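Local atomic coordinates of plantacyanin (Spinacia oleracea, PDB entry 1F56), a protein that binds a single copper ion in a cupredoxin fold and probably serves as a small electron-transfer protein in the plant. Residues A[43-47]-A[80-86]. Numbering follows the deposited sequence.
Sequences GYASC and CGGGMKI. With SO4 (sulfate ion), chain D.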
loop_
_atom_site.group_PDB
_atom_site.type_symbol
_atom_site.label_atom_id
_atom_site.label_comp_id
_atom_site.label_asym_id
_atom_site.label_seq_id
_atom_site.Cartn_x
_atom_site.Cartn_y
_atom_site.Cartn_z
ATOM N N GLY A 43 -0.302 3.402 12.530
ATOM C CA GLY A 43 0.356 2.174 12.118
ATOM C C GLY A 43 1.368 2.480 11.024
ATOM O O GLY A 43 2.441 1.886 10.966
ATOM N N TYR A 44 1.015 3.413 10.146
ATOM C CA TYR A 44 1.897 3.829 9.060
ATOM C C TYR A 44 3.147 4.515 9.622
ATOM O O TYR A 44 4.261 4.260 9.175
ATOM C CB TYR A 44 1.151 4.806 8.144
ATOM C CG TYR A 44 2.019 5.474 7.099
ATOM C CD1 TYR A 44 2.251 4.871 5.867
ATOM C CD2 TYR A 44 2.587 6.730 7.339
ATOM C CE1 TYR A 44 3.024 5.506 4.888
ATOM C CE2 TYR A 44 3.357 7.370 6.374
ATOM C CZ TYR A 44 3.566 6.756 5.148
ATOM O OH TYR A 44 4.274 7.418 4.167
ATOM N N ALA A 45 2.960 5.385 10.607
ATOM C CA ALA A 45 4.073 6.122 11.198
ATOM C C ALA A 45 5.084 5.251 11.937
ATOM O O ALA A 45 6.262 5.599 12.007
ATOM C CB ALA A 45 3.540 7.190 12.147
ATOM N N SER A 46 4.633 4.128 12.481
ATOM C CA SER A 46 5.521 3.261 13.241
ATOM C C SER A 46 5.761 1.924 12.567
ATOM O O SER A 46 6.239 0.991 13.207
ATOM C CB SER A 46 4.943 3.032 14.636
ATOM O OG SER A 46 3.698 2.351 14.548
ATOM N N CYS A 47 5.430 1.827 11.282
ATOM C CA CYS A 47 5.624 0.582 10.538
ATOM C C CYS A 47 5.062 -0.641 11.244
ATOM O O CYS A 47 5.709 -1.682 11.293
ATOM C CB CYS A 47 7.113 0.370 10.287
ATOM S SG CYS A 47 7.700 1.224 8.794
ATOM N N CYS A 80 9.227 -2.510 5.705
ATOM C CA CYS A 80 8.638 -1.184 5.914
ATOM C C CYS A 80 9.770 -0.184 6.221
ATOM O O CYS A 80 9.807 0.926 5.685
ATOM C CB CYS A 80 7.638 -1.248 7.067
ATOM S SG CYS A 80 6.650 0.254 7.360
ATOM N N GLY A 81 10.699 -0.587 7.084
ATOM C CA GLY A 81 11.820 0.281 7.415
ATOM C C GLY A 81 12.658 0.540 6.173
ATOM O O GLY A 81 13.331 1.560 6.073
ATOM N N GLY A 82 12.606 -0.384 5.219
ATOM C CA GLY A 82 13.362 -0.227 3.989
ATOM C C GLY A 82 12.647 0.651 2.979
ATOM O O GLY A 82 13.113 0.811 1.846
ATOM N N GLY A 83 11.504 1.210 3.377
ATOM C CA GLY A 83 10.767 2.085 2.485
ATOM C C GLY A 83 9.482 1.540 1.882
ATOM O O GLY A 83 8.805 2.236 1.121
ATOM N N MET A 84 9.133 0.299 2.192
ATOM C CA MET A 84 7.907 -0.235 1.634
ATOM C C MET A 84 6.668 0.256 2.385
ATOM O O MET A 84 6.073 -0.453 3.195
ATOM C CB MET A 84 7.949 -1.760 1.591
ATOM C CG MET A 84 8.834 -2.300 0.486
ATOM S SD MET A 84 8.531 -4.042 0.137
ATOM C CE MET A 84 7.220 -3.941 -1.157
ATOM N N LYS A 85 6.288 1.494 2.109
ATOM C CA LYS A 85 5.103 2.076 2.736
ATOM C C LYS A 85 4.677 3.268 1.880
ATOM O O LYS A 85 5.532 3.946 1.302
ATOM C CB LYS A 85 5.433 2.564 4.156
ATOM C CG LYS A 85 6.491 3.660 4.147
ATOM C CD LYS A 85 6.439 4.544 5.374
ATOM C CE LYS A 85 7.022 3.892 6.599
ATOM N NZ LYS A 85 7.042 4.862 7.739
ATOM N N ILE A 86 3.371 3.507 1.771
ATOM C CA ILE A 86 2.893 4.661 1.025
ATOM C C ILE A 86 1.615 5.208 1.617
ATOM O O ILE A 86 0.818 4.477 2.216
ATOM C CB ILE A 86 2.606 4.371 -0.465
ATOM C CG1 ILE A 86 1.669 3.177 -0.602
ATOM C CG2 ILE A 86 3.902 4.178 -1.218
ATOM C CD1 ILE A 86 1.219 2.935 -2.045
HETATM S S SO4 D . 11.200 -2.817 9.944
HETATM O O1 SO4 D . 9.960 -2.389 10.636
HETATM O O2 SO4 D . 11.615 -4.163 10.383
HETATM O O3 SO4 D . 10.948 -2.860 8.494
HETATM O O4 SO4 D . 12.272 -1.862 10.265
#
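Lys85 lays its side chain between the ring of Tyr44 and the disulfide of Cys47 and Cys80. Its CD lies 3.6 Å from Tyr44 CE1 and its CE 3.5 Å from Cys47 SG. The ammonium makes two contacts with one residue: Lys85 NZ donates a hydrogen bond to Tyr44 O at 3.2 Å and stands over the face of the Tyr44 ring, 4.7 Å from its centroid, as a cation-pi pair. Tyr44 O, near the end of the short helix 41-45, also receives a weak bond from Cys47 N. Tyr44 CE1 reaches on to Ile86 C at 3.6 Å, and its ring meets that of Tyr71 in the neighbouring strand 68-73, which pairs with strand 85-90. Beyond the lysine, Cys47 SG and Cys80 SG join at 2.0 Å with chi3 of -83°, near the relaxed disulfide value. Cys80 opens a type I turn, closed by Gly83 N to Cys80 O at 2.9 Å; Gly81 N binds a sulfate, probably from the crystallisation liquor, through O3 at 2.7 Å. The turn runs into Met84, whose CA-to-CB bond points away from residues 43-47 and whose side chain completes the copper site with His34, Cys74 and His79. A disulfide beside the copper-ligand loop is characteristic of phytocyanins. Covalent sulfur and a lysine shared by carbonyl and ring thus join helix 41-45 and its exit to the copper loop and strand 85-90.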